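Local coordinates for VP4 protein (Tellina virus 1, PDB 3P06), which probably cleaves the viral polyprotein into its final products as a serine protease, and was crystallised here as an intramolecular acyl-enzyme, at residues G9-V14 and A26-K31; Q83-S88 and K180-F185; P119-T124 and Q171-K176. One frame throughout, in Å; residues are numbered along the deposited sequence.

Contact 1: G9-V14 and A26-K31; sequences GVLLPV and AFMAVK
Four backbone hydrogen bonds zip Val-10 and Leu-12 to Ala-29 and Phe-27, making 9-14 and 26-31 antiparallel arms of one beta hairpin. Val-10 and Ala-29 exchange N-H and C=O, and so do Leu-12 and Phe-27, the shortest bond being Leu-12 N to Phe-27 O at 2.8 Å. CA-H groups of the neighbouring residues also lean on these carbonyls; at the end of the pairing Gly-9 CA lies 3.2 Å from Ala-29 O.

Apolar contacts divide between the two faces. On the face of Leu-11 and Met-28, a selenomethionine, the latter's chain stays extended until it bends at chi3 (-76°), which brings CE to 3.7 Å from Leu-11 CD2, while SE passes 3.7 Å from Gly-9 N. On the other face Leu-12 CG rests 3.9 Å from Phe-27 CB, and its CD2 reaches toward Ala-29. Val-14 crosses Phe-27 at about a right angle, CG1 meeting ring atom CD1 at 3.7 Å. Ala-106 and Ala-107 of helix 104-111 pack against this second face.

Pro-13 lies near Lys-141 and Leu-12 near Ser-102, the predicted catalytic pair. The chemistry is thus that of a buried sheet interior: the amides of Val-10, Leu-12, Phe-27 and Ala-29 satisfy one another, the backbones of Leu-11 and Met-28 bond to Val-123 and Leu-79 in the strands alongside, and the side chains that meet are apolar.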
ATOM      1  N   GLY A   9       6.064  -1.951  -7.206  1.00 19.51           N
ATOM      2  CA  GLY A   9       5.229  -2.464  -6.142  1.00 19.44           C
ATOM      3  C   GLY A   9       3.784  -2.116  -6.398  1.00 19.50           C
ATOM      4  O   GLY A   9       3.389  -1.910  -7.554  1.00 20.32           O
ATOM      5  N   VAL A  10       2.979  -2.041  -5.330  1.00 17.62           N
ATOM      6  CA  VAL A  10       1.564  -1.777  -5.515  1.00 15.86           C
ATOM      7  C   VAL A  10       1.116  -0.674  -4.532  1.00 15.41           C
ATOM      8  O   VAL A  10       1.411  -0.752  -3.309  1.00 13.25           O
ATOM      9  CB  VAL A  10       0.708  -3.099  -5.347  1.00 18.39           C
ATOM     10  CG1 VAL A  10      -0.802  -2.780  -5.344  1.00 15.78           C
ATOM     11  CG2 VAL A  10       1.050  -4.111  -6.480  1.00 18.35           C
ATOM     12  N   LEU A  11       0.453   0.345  -5.087  1.00 14.23           N
ATOM     13  CA  LEU A  11       0.054   1.497  -4.330  1.00 15.81           C
ATOM     14  C   LEU A  11      -1.144   1.162  -3.403  1.00 15.82           C
ATOM     15  O   LEU A  11      -2.004   0.388  -3.753  1.00 15.49           O
ATOM     16  CB  LEU A  11      -0.409   2.594  -5.293  1.00 15.11           C
ATOM     17  CG  LEU A  11       0.806   3.330  -5.909  1.00 18.70           C
ATOM     18  CD1 LEU A  11       0.284   4.194  -7.011  1.00 18.54           C
ATOM     19  CD2 LEU A  11       1.513   4.145  -4.854  1.00 13.86           C
ATOM     20  N   LEU A  12      -1.202   1.798  -2.254  1.00 15.22           N
ATOM     21  CA  LEU A  12      -2.354   1.619  -1.364  1.00 14.82           C
ATOM     22  C   LEU A  12      -2.692   2.986  -0.746  1.00 15.05           C
ATOM     23  O   LEU A  12      -1.808   3.731  -0.338  1.00 15.78           O
ATOM     24  CB  LEU A  12      -2.073   0.550  -0.255  1.00 13.01           C
ATOM     25  CG  LEU A  12      -0.912   0.901   0.684  1.00 14.58           C
ATOM     26  CD1 LEU A  12      -1.468   1.111   2.095  1.00 12.74           C
ATOM     27  CD2 LEU A  12       0.203  -0.219   0.742  1.00 12.55           C
ATOM     28  N   PRO A  13      -3.979   3.296  -0.657  1.00 17.08           N
ATOM     29  CA  PRO A  13      -4.404   4.559  -0.044  1.00 17.94           C
ATOM     30  C   PRO A  13      -4.374   4.514   1.490  1.00 16.43           C
ATOM     31  O   PRO A  13      -4.596   3.462   2.079  1.00 16.31           O
ATOM     32  CB  PRO A  13      -5.857   4.736  -0.573  1.00 19.00           C
ATOM     33  CG  PRO A  13      -6.369   3.352  -0.679  1.00 20.63           C
ATOM     34  CD  PRO A  13      -5.132   2.510  -1.158  1.00 17.40           C
ATOM     35  N   VAL A  14      -4.050   5.642   2.117  1.00 16.40           N
ATOM     36  CA  VAL A  14      -4.150   5.777   3.565  1.00 16.63           C
ATOM     37  C   VAL A  14      -4.894   7.045   3.906  1.00 17.80           C
ATOM     38  O   VAL A  14      -4.931   7.984   3.122  1.00 18.39           O
ATOM     39  CB  VAL A  14      -2.742   5.794   4.292  1.00 15.28           C
ATOM     40  CG1 VAL A  14      -2.044   4.511   4.018  1.00 14.53           C
ATOM     41  CG2 VAL A  14      -1.871   7.076   3.833  1.00 15.92           C
ATOM     42  N   ALA A  26      -0.787   8.055   0.328  1.00 14.72           N
ATOM     43  CA  ALA A  26      -0.534   6.761  -0.265  1.00 12.08           C
ATOM     44  C   ALA A  26       0.717   6.180   0.307  1.00 12.74           C
ATOM     45  O   ALA A  26       1.622   6.909   0.660  1.00 13.88           O
ATOM     46  CB  ALA A  26      -0.394   6.904  -1.772  1.00 11.65           C
ATOM     47  N   PHE A  27       0.751   4.845   0.391  1.00 12.59           N
ATOM     48  CA  PHE A  27       1.998   4.146   0.647  1.00 13.85           C
ATOM     49  C   PHE A  27       2.108   3.246  -0.557  1.00 13.68           C
ATOM     50  O   PHE A  27       1.132   3.093  -1.315  1.00 15.41           O
ATOM     51  CB  PHE A  27       1.945   3.266   1.943  1.00 12.67           C
ATOM     52  CG  PHE A  27       2.279   4.007   3.232  1.00 11.26           C
ATOM     53  CD1 PHE A  27       1.605   5.138   3.597  1.00 13.79           C
ATOM     54  CD2 PHE A  27       3.336   3.556   4.060  1.00 13.16           C
ATOM     55  CE1 PHE A  27       1.914   5.852   4.788  1.00 14.21           C
ATOM     56  CE2 PHE A  27       3.676   4.257   5.271  1.00 13.29           C
ATOM     57  CZ  PHE A  27       2.950   5.372   5.656  1.00 15.46           C
HETATM   58  N   MSE A  28       3.269   2.664  -0.739  1.00 13.16           N
HETATM   59  CA  MSE A  28       3.422   1.596  -1.715  1.00 12.69           C
HETATM   60  C   MSE A  28       3.995   0.405  -0.976  1.00 13.21           C
HETATM   61  O   MSE A  28       4.879   0.559  -0.112  1.00 13.33           O
HETATM   62  CB  MSE A  28       4.421   2.036  -2.812  1.00 11.78           C
HETATM   63  CG  MSE A  28       4.551   0.884  -3.803  1.00 16.20           C
HETATM   64 SE   MSE A  28       5.730   1.213  -5.363  1.00 25.60          SE
HETATM   65  CE  MSE A  28       4.451   2.336  -6.264  1.00 18.84           C
ATOM     66  N   ALA A  29       3.465  -0.776  -1.254  1.00 12.56           N
ATOM     67  CA  ALA A  29       4.104  -2.016  -0.779  1.00 14.48           C
ATOM     68  C   ALA A  29       5.191  -2.299  -1.871  1.00 16.00           C
ATOM     69  O   ALA A  29       4.850  -2.737  -2.979  1.00 16.28           O
ATOM     70  CB  ALA A  29       3.085  -3.194  -0.779  1.00 12.98           C
ATOM     71  N   VAL A  30       6.458  -2.042  -1.555  1.00 16.68           N
ATOM     72  CA  VAL A  30       7.484  -2.081  -2.588  1.00 18.01           C
ATOM     73  C   VAL A  30       8.175  -3.439  -2.495  1.00 19.39           C
ATOM     74  O   VAL A  30       8.426  -3.979  -1.393  1.00 20.17           O
ATOM     75  CB  VAL A  30       8.564  -1.004  -2.354  1.00 18.15           C
ATOM     76  CG1 VAL A  30       9.684  -1.035  -3.544  1.00 16.52           C
ATOM     77  CG2 VAL A  30       7.938   0.367  -2.165  1.00 18.24           C
ATOM     78  N   LYS A  31       8.547  -3.988  -3.634  1.00 20.78           N
ATOM     79  CA  LYS A  31       9.274  -5.247  -3.616  1.00 21.30           C
ATOM     80  C   LYS A  31      10.711  -5.016  -3.190  1.00 21.39           C
ATOM     81  O   LYS A  31      11.371  -4.128  -3.721  1.00 20.27           O
ATOM     82  CB  LYS A  31       9.278  -5.874  -4.991  1.00 22.62           C
ATOM     83  CG  LYS A  31       7.876  -6.290  -5.452  1.00 24.81           C
ATOM     84  CD  LYS A  31       8.023  -6.788  -6.923  1.00 29.51           C
ATOM     85  CE  LYS A  31       8.715  -8.140  -6.904  1.00 32.56           C
ATOM     86  NZ  LYS A  31       7.644  -9.206  -7.017  1.00 37.18           N
TER

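Contact 2: Q83-S88 and K180-F185; sequences QATATS and KPMVTF
Gln-83 and Thr-184 stand side by side and point the same way, Gln-83 CG lying 3.8 Å from Thr-184 CG2. Beyond CG the glutamine runs extended (chi2 -179°) and crosses the side chain of Met-182, a selenomethionine, at a slant; OE1 comes within 3.7 Å of SE. Met-182 also crosses Thr-85 obliquely, its CB and CG both 4.1 Å from Thr-85 CG2. That methyl is anti to its own carbonyl carbon and faces Pro-181 O, whereas OG1 turns back into its own loop, where it shares a hydrogen bond with Ser-88 OG and accepts one from Thr-87 N in an ST turn. On the reverse face Ala-84 CB meets Val-183 CG2, and Leu-11 of strand 9-18 packs against both residues.

Between these layers Ala-84 and Val-183 trade two backbone hydrogen bonds, Ala-84 N to Val-183 O being 2.9 Å. A water extends the junction past the last pair, accepting from Ala-86 N and donating to Pro-181 O, at 2.9 and 2.8 Å. The arrangement is a short antiparallel bridge adding strand 183-184 at the edge of a four-stranded sheet, beside the tight hairpin turn that joins strands 83-84 and 88-92.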
ATOM      1  N   GLN A  83       4.791  10.643  -4.756  1.00 13.99           N
ATOM      2  CA  GLN A  83       4.722  10.561  -6.220  1.00 15.20           C
ATOM      3  C   GLN A  83       4.999   9.164  -6.631  1.00 14.26           C
ATOM      4  O   GLN A  83       5.821   8.510  -5.989  1.00 15.34           O
ATOM      5  CB  GLN A  83       5.743  11.447  -6.989  1.00 15.43           C
ATOM      6  CG  GLN A  83       5.522  12.902  -6.765  1.00 21.20           C
ATOM      7  CD  GLN A  83       6.499  13.789  -7.530  1.00 31.12           C
ATOM      8  OE1 GLN A  83       7.286  13.326  -8.344  1.00 26.70           O
ATOM      9  NE2 GLN A  83       6.416  15.084  -7.274  1.00 33.50           N
ATOM     10  N   ALA A  84       4.331   8.699  -7.679  1.00 13.30           N
ATOM     11  CA  ALA A  84       4.641   7.381  -8.242  1.00 15.15           C
ATOM     12  C   ALA A  84       4.533   7.376  -9.754  1.00 16.43           C
ATOM     13  O   ALA A  84       3.674   8.103 -10.334  1.00 17.45           O
ATOM     14  CB  ALA A  84       3.716   6.277  -7.619  1.00 13.88           C
ATOM     15  N   THR A  85       5.383   6.565 -10.394  1.00 17.41           N
ATOM     16  CA  THR A  85       5.283   6.327 -11.817  1.00 20.56           C
ATOM     17  C   THR A  85       5.271   4.805 -11.976  1.00 21.12           C
ATOM     18  O   THR A  85       5.350   4.095 -10.971  1.00 20.63           O
ATOM     19  CB  THR A  85       6.482   6.947 -12.653  1.00 21.34           C
ATOM     20  OG1 THR A  85       7.723   6.270 -12.323  1.00 20.97           O
ATOM     21  CG2 THR A  85       6.623   8.490 -12.411  1.00 21.20           C
ATOM     22  N   ALA A  86       5.192   4.311 -13.213  1.00 21.65           N
ATOM     23  CA  ALA A  86       5.344   2.850 -13.468  1.00 22.19           C
ATOM     24  C   ALA A  86       6.624   2.216 -12.861  1.00 22.28           C
ATOM     25  O   ALA A  86       6.641   1.013 -12.509  1.00 22.24           O
ATOM     26  CB  ALA A  86       5.224   2.562 -14.961  1.00 22.72           C
ATOM     27  N   THR A  87       7.677   3.020 -12.664  1.00 22.02           N
ATOM     28  CA  THR A  87       8.958   2.443 -12.248  1.00 22.23           C
ATOM     29  C   THR A  87       9.716   3.218 -11.189  1.00 21.42           C
ATOM     30  O   THR A  87      10.879   2.889 -10.872  1.00 21.47           O
ATOM     31  CB  THR A  87       9.960   2.259 -13.483  1.00 24.97           C
ATOM     32  OG1 THR A  87      10.254   3.553 -14.026  1.00 26.92           O
ATOM     33  CG2 THR A  87       9.350   1.407 -14.552  1.00 25.33           C
ATOM     34  N   SER A  88       9.098   4.241 -10.621  1.00 20.98           N
ATOM     35  CA  SER A  88       9.776   4.978  -9.562  1.00 21.27           C
ATOM     36  C   SER A  88       8.819   5.557  -8.557  1.00 19.05           C
ATOM     37  O   SER A  88       7.607   5.756  -8.865  1.00 18.47           O
ATOM     38  CB  SER A  88      10.632   6.104 -10.196  1.00 22.28           C
ATOM     39  OG  SER A  88       9.723   7.041 -10.702  1.00 28.91           O
ATOM     40  N   LYS A 180      -1.747   8.171 -17.252  1.00 28.88           N
ATOM     41  CA  LYS A 180      -0.952   9.403 -17.287  1.00 28.71           C
ATOM     42  C   LYS A 180       0.437   9.105 -16.722  1.00 27.33           C
ATOM     43  O   LYS A 180       0.667   8.008 -16.244  1.00 27.78           O
ATOM     44  CB  LYS A 180      -1.653  10.557 -16.544  1.00 29.14           C
ATOM     45  CG  LYS A 180      -1.896  10.239 -15.091  1.00 27.72           C
ATOM     46  CD  LYS A 180      -2.796  11.300 -14.492  1.00 33.34           C
ATOM     47  CE  LYS A 180      -3.256  10.834 -13.140  1.00 28.97           C
ATOM     48  NZ  LYS A 180      -3.832  12.007 -12.448  1.00 33.43           N
ATOM     49  N   PRO A 181       1.387  10.040 -16.854  1.00 27.95           N
ATOM     50  CA  PRO A 181       2.759   9.627 -16.524  1.00 28.14           C
ATOM     51  C   PRO A 181       3.053   9.407 -15.038  1.00 25.87           C
ATOM     52  O   PRO A 181       3.970   8.657 -14.693  1.00 26.70           O
ATOM     53  CB  PRO A 181       3.642  10.794 -17.097  1.00 29.54           C
ATOM     54  CG  PRO A 181       2.696  11.910 -17.413  1.00 31.18           C
ATOM     55  CD  PRO A 181       1.377  11.219 -17.739  1.00 29.84           C
HETATM   56  N   MSE A 182       2.279  10.037 -14.174  1.00 24.60           N
HETATM   57  CA  MSE A 182       2.642  10.118 -12.740  1.00 24.61           C
HETATM   58  C   MSE A 182       1.385  10.446 -11.939  1.00 22.68           C
HETATM   59  O   MSE A 182       0.484  11.098 -12.479  1.00 22.89           O
HETATM   60  CB  MSE A 182       3.652  11.245 -12.566  1.00 25.25           C
HETATM   61  CG  MSE A 182       4.154  11.565 -11.162  1.00 32.78           C
HETATM   62 SE   MSE A 182       4.928  13.431 -11.145  1.00 54.35          SE
HETATM   63  CE  MSE A 182       5.639  13.647 -12.954  1.00 48.09           C
ATOM     64  N   VAL A 183       1.327   9.964 -10.695  1.00 19.91           N
ATOM     65  CA  VAL A 183       0.298  10.341  -9.760  1.00 20.50           C
ATOM     66  C   VAL A 183       1.007  10.988  -8.606  1.00 20.11           C
ATOM     67  O   VAL A 183       2.144  10.600  -8.223  1.00 18.16           O
ATOM     68  CB  VAL A 183      -0.636   9.121  -9.257  1.00 20.67           C
ATOM     69  CG1 VAL A 183      -1.625   8.729 -10.375  1.00 26.58           C
ATOM     70  CG2 VAL A 183       0.162   7.864  -8.811  1.00 17.81           C
ATOM     71  N   THR A 184       0.376  11.999  -8.031  1.00 20.41           N
ATOM     72  CA  THR A 184       0.981  12.566  -6.843  1.00 22.17           C
ATOM     73  C   THR A 184      -0.014  12.517  -5.656  1.00 22.19           C
ATOM     74  O   THR A 184      -1.234  12.445  -5.868  1.00 22.56           O
ATOM     75  CB  THR A 184       1.466  13.959  -7.117  1.00 24.83           C
ATOM     76  OG1 THR A 184       0.316  14.780  -7.320  1.00 29.69           O
ATOM     77  CG2 THR A 184       2.320  13.999  -8.404  1.00 25.97           C
ATOM     78  N   PHE A 185       0.506  12.573  -4.431  1.00 22.15           N
ATOM     79  CA  PHE A 185      -0.329  12.459  -3.224  1.00 23.25           C
ATOM     80  C   PHE A 185       0.146  13.466  -2.213  1.00 27.85           C
ATOM     81  O   PHE A 185       1.305  13.893  -2.299  1.00 29.46           O
ATOM     82  CB  PHE A 185      -0.203  11.072  -2.637  1.00 20.34           C
ATOM     83  CG  PHE A 185      -0.525   9.990  -3.588  1.00 19.71           C
ATOM     84  CD1 PHE A 185      -1.880   9.630  -3.841  1.00 19.81           C
ATOM     85  CD2 PHE A 185       0.502   9.324  -4.257  1.00 15.83           C
ATOM     86  CE1 PHE A 185      -2.195   8.606  -4.781  1.00 21.57           C
ATOM     87  CE2 PHE A 185       0.192   8.266  -5.172  1.00 15.60           C
ATOM     88  CZ  PHE A 185      -1.159   7.931  -5.436  1.00 16.76           C
TER
HETATM   89  O   HOH W   1       4.702   6.075 -15.492  1.00 14.72           O

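Contact 3: P119-T124 and Q171-K176; sequences PFLMVT and QVVGDK. With URE (urea), chain G; SO4 (sulfate ion), chain B.
Leu-121 and Lys-176 meet where the C-terminal end of helix 166-173 and the loop after it pack over the approach to strand 122-123, the first strand of a small three-stranded parallel sheet. Leu-121 shows the packing atom by atom. Its CB lies 4.1 Å from Lys-176 CG, against the aliphatic part of the lysine. CG is anti to the backbone N (chi1 -176°), and from there CD2 reaches the helix, meeting Val-172 CG1 at 3.3 Å, tighter than ordinary van der Waals contact; the two side chains cross at about a right angle. The same CD2 approaches Val-173 CG1 more loosely. Leu-161 of strand 161-162 also packs on Leu-121, Val-172 and Lys-176.

Val-173 links the remaining apolar contacts: its CB lies beside Pro-119 CG, the two side chains pointing the same way, and its CG1 faces Val-123 CG2. Farther along, Thr-124 touches the nucleophile predicted at Ser-102, and its OG1 hydrogen-bonds to Lys-141, the other predicted active-site residue. A sulfate, probably from the crystallisation liquor, lies beside Thr-124 and is hydrogen-bonded to Lys-141.

Phe-120 is the centre of an inverse gamma turn, and its N-H donates to Lys-176 O at 2.8 Å. The Lys-176 side chain bends at chi2 and again at chi4, where NZ is turned to Val-172 O; it donates there at 2.9 Å, in the carbonyl plane on a lone pair. A bound urea lies beside Pro-119 and the 173-176 loop. Its N2 donates weakly, at 3.1 Å, to the same Lys-176 O that Phe-120 N uses, and in return Lys-176 N donates to the urea O at 2.9 Å with an N-H...O angle of 165°.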
ATOM      1  N   PRO A 119       1.382  -1.422 -11.292  1.00 18.87           N
ATOM      2  CA  PRO A 119       0.120  -1.247 -12.005  1.00 18.78           C
ATOM      3  C   PRO A 119      -0.484   0.152 -11.734  1.00 18.78           C
ATOM      4  O   PRO A 119      -0.275   0.742 -10.658  1.00 18.44           O
ATOM      5  CB  PRO A 119      -0.821  -2.327 -11.368  1.00 19.96           C
ATOM      6  CG  PRO A 119      -0.273  -2.614 -10.087  1.00 20.30           C
ATOM      7  CD  PRO A 119       1.268  -2.436 -10.216  1.00 18.38           C
ATOM      8  N   PHE A 120      -1.246   0.660 -12.685  1.00 18.55           N
ATOM      9  CA  PHE A 120      -1.881   1.942 -12.484  1.00 19.80           C
ATOM     10  C   PHE A 120      -3.203   1.657 -11.801  1.00 19.47           C
ATOM     11  O   PHE A 120      -4.253   1.697 -12.441  1.00 20.17           O
ATOM     12  CB  PHE A 120      -2.071   2.614 -13.825  1.00 19.90           C
ATOM     13  CG  PHE A 120      -2.636   3.990 -13.743  1.00 19.23           C
ATOM     14  CD1 PHE A 120      -1.940   5.002 -13.119  1.00 20.10           C
ATOM     15  CD2 PHE A 120      -3.885   4.285 -14.336  1.00 19.51           C
ATOM     16  CE1 PHE A 120      -2.485   6.301 -13.029  1.00 21.20           C
ATOM     17  CE2 PHE A 120      -4.425   5.609 -14.230  1.00 20.06           C
ATOM     18  CZ  PHE A 120      -3.705   6.589 -13.615  1.00 16.76           C
ATOM     19  N   LEU A 121      -3.136   1.347 -10.506  1.00 18.34           N
ATOM     20  CA  LEU A 121      -4.291   0.933  -9.786  1.00 19.40           C
ATOM     21  C   LEU A 121      -3.895   0.895  -8.328  1.00 20.44           C
ATOM     22  O   LEU A 121      -2.823   0.381  -7.988  1.00 24.05           O
ATOM     23  CB  LEU A 121      -4.686  -0.476 -10.225  1.00 20.60           C
ATOM     24  CG  LEU A 121      -5.975  -1.052  -9.617  1.00 21.84           C
ATOM     25  CD1 LEU A 121      -7.177  -0.412 -10.210  1.00 21.44           C
ATOM     26  CD2 LEU A 121      -6.087  -2.573  -9.766  1.00 21.82           C
HETATM   27  N   MSE A 122      -4.729   1.405  -7.449  1.00 17.99           N
HETATM   28  CA  MSE A 122      -4.399   1.356  -6.029  1.00 16.00           C
HETATM   29  C   MSE A 122      -5.181   0.193  -5.456  1.00 16.43           C
HETATM   30  O   MSE A 122      -6.255  -0.181  -5.992  1.00 16.20           O
HETATM   31  CB  MSE A 122      -4.835   2.645  -5.335  1.00 14.66           C
HETATM   32  CG  MSE A 122      -4.084   3.873  -5.894  1.00 16.09           C
HETATM   33 SE   MSE A 122      -4.582   5.422  -4.740  1.00 24.15          SE
HETATM   34  CE  MSE A 122      -3.149   5.099  -3.463  1.00 12.02           C
ATOM     35  N   VAL A 123      -4.681  -0.370  -4.366  1.00 15.68           N
ATOM     36  CA  VAL A 123      -5.377  -1.524  -3.813  1.00 17.58           C
ATOM     37  C   VAL A 123      -5.572  -1.371  -2.298  1.00 16.28           C
ATOM     38  O   VAL A 123      -4.656  -0.961  -1.619  1.00 16.35           O
ATOM     39  CB  VAL A 123      -4.562  -2.806  -4.168  1.00 19.53           C
ATOM     40  CG1 VAL A 123      -5.104  -4.026  -3.410  1.00 20.98           C
ATOM     41  CG2 VAL A 123      -4.556  -3.050  -5.744  1.00 20.07           C
ATOM     42  N   THR A 124      -6.736  -1.680  -1.752  1.00 16.78           N
ATOM     43  CA  THR A 124      -6.896  -1.604  -0.282  1.00 17.45           C
ATOM     44  C   THR A 124      -7.578  -2.875   0.223  1.00 18.24           C
ATOM     45  O   THR A 124      -8.520  -3.382  -0.420  1.00 17.49           O
ATOM     46  CB  THR A 124      -7.720  -0.290   0.186  1.00 17.76           C
ATOM     47  OG1 THR A 124      -7.661  -0.118   1.620  1.00 22.98           O
ATOM     48  CG2 THR A 124      -9.178  -0.390  -0.173  1.00 18.34           C
ATOM     49  N   GLN A 171      -5.080 -11.217 -10.888  1.00 34.62           N
ATOM     50  CA  GLN A 171      -5.485 -11.062 -12.288  1.00 36.87           C
ATOM     51  C   GLN A 171      -5.650  -9.571 -12.632  1.00 35.58           C
ATOM     52  O   GLN A 171      -5.235  -9.121 -13.678  1.00 37.27           O
ATOM     53  CB  GLN A 171      -6.787 -11.829 -12.565  1.00 37.70           C
ATOM     54  CG  GLN A 171      -6.659 -13.389 -12.647  1.00 43.37           C
ATOM     55  CD  GLN A 171      -5.643 -13.866 -13.711  1.00 47.06           C
ATOM     56  OE1 GLN A 171      -5.985 -14.047 -14.868  1.00 46.88           O
ATOM     57  NE2 GLN A 171      -4.390 -14.078 -13.293  1.00 48.27           N
ATOM     58  N   VAL A 172      -6.255  -8.817 -11.723  1.00 34.70           N
ATOM     59  CA  VAL A 172      -6.581  -7.425 -11.921  1.00 34.33           C
ATOM     60  C   VAL A 172      -5.350  -6.538 -11.923  1.00 33.13           C
ATOM     61  O   VAL A 172      -5.348  -5.551 -12.606  1.00 34.29           O
ATOM     62  CB  VAL A 172      -7.547  -6.971 -10.808  1.00 34.76           C
ATOM     63  CG1 VAL A 172      -7.403  -5.530 -10.501  1.00 34.72           C
ATOM     64  CG2 VAL A 172      -9.027  -7.343 -11.158  1.00 37.47           C
ATOM     65  N   VAL A 173      -4.305  -6.852 -11.156  1.00 32.57           N
ATOM     66  CA  VAL A 173      -3.115  -5.980 -11.134  1.00 31.59           C
ATOM     67  C   VAL A 173      -2.193  -6.268 -12.300  1.00 34.60           C
ATOM     68  O   VAL A 173      -1.266  -5.505 -12.540  1.00 34.96           O
ATOM     69  CB  VAL A 173      -2.284  -6.021  -9.777  1.00 31.15           C
ATOM     70  CG1 VAL A 173      -3.163  -5.632  -8.576  1.00 29.41           C
ATOM     71  CG2 VAL A 173      -1.598  -7.361  -9.541  1.00 30.46           C
ATOM     72  N   GLY A 174      -2.432  -7.380 -13.009  1.00 38.22           N
ATOM     73  CA  GLY A 174      -1.548  -7.821 -14.089  1.00 41.38           C
ATOM     74  C   GLY A 174      -1.575  -6.905 -15.305  1.00 42.71           C
ATOM     75  O   GLY A 174      -0.565  -6.778 -16.006  1.00 46.08           O
ATOM     76  N   ASP A 175      -2.700  -6.251 -15.570  1.00 42.18           N
ATOM     77  CA  ASP A 175      -2.833  -5.490 -16.819  1.00 43.58           C
ATOM     78  C   ASP A 175      -3.467  -4.132 -16.578  1.00 40.53           C
ATOM     79  O   ASP A 175      -4.662  -3.960 -16.889  1.00 40.70           O
ATOM     80  CB  ASP A 175      -3.741  -6.270 -17.776  1.00 46.89           C
ATOM     81  CG  ASP A 175      -3.515  -5.928 -19.242  1.00 53.49           C
ATOM     82  OD1 ASP A 175      -2.452  -5.350 -19.604  1.00 57.86           O
ATOM     83  OD2 ASP A 175      -4.414  -6.287 -20.061  1.00 60.33           O
ATOM     84  N   LYS A 176      -2.688  -3.192 -16.015  1.00 35.89           N
ATOM     85  CA  LYS A 176      -3.160  -1.826 -15.678  1.00 31.40           C
ATOM     86  C   LYS A 176      -2.199  -0.738 -16.171  1.00 30.35           C
ATOM     87  O   LYS A 176      -1.381  -0.190 -15.400  1.00 27.91           O
ATOM     88  CB  LYS A 176      -3.486  -1.711 -14.175  1.00 27.59           C
ATOM     89  CG  LYS A 176      -4.733  -2.546 -13.789  1.00 28.91           C
ATOM     90  CD  LYS A 176      -6.050  -1.876 -14.247  1.00 26.51           C
ATOM     91  CE  LYS A 176      -7.259  -2.794 -13.978  1.00 34.01           C
ATOM     92  NZ  LYS A 176      -7.062  -4.186 -14.499  1.00 35.24           N
TER
HETATM   93  C   URE G 105       1.009  -2.877 -15.918  1.00 53.58           C
HETATM   94  O   URE G 105       0.119  -3.417 -15.251  1.00 53.22           O
HETATM   95  N1  URE G 105       1.707  -3.609 -16.781  1.00 53.89           N
HETATM   96  N2  URE G 105       1.335  -1.575 -15.812  1.00 52.84           N
HETATM   97  S   SO4 B 100     -10.323  -0.740   3.969  1.00 31.49           S
HETATM   98  O1  SO4 B 100      -9.728  -1.843   3.256  1.00 34.57           O
HETATM   99  O2  SO4 B 100     -10.942   0.143   2.981  1.00 31.23           O
HETATM  100  O3  SO4 B 100     -11.328  -1.298   4.849  1.00 35.42           O
HETATM  101  O4  SO4 B 100      -9.442   0.015   4.824  1.00 28.60           O

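Overall arrangement
From the N terminus, contact 1 closes first, a local hairpin whose arms, 9-14 and 26-31, are complete before either other contact opens. Contact 2 opens at 83-88 and closes only at 180-185, nearly a hundred residues later; contact 3, joining 119-124 to 171-176, is nested inside that long loop. The hairpin is the common neighbour: Ala-26 CB packs on ring atom CD2 of Phe-185 in contact 2, and the carbonyl of Leu-11 probably accepts a hydrogen bond from Val-123 N of contact 3. Phe-120 touches Val-183, joining the later two. Together they tie the central seven-stranded sheet to the four-stranded sheet and to the parallel sheet with helix 166-173.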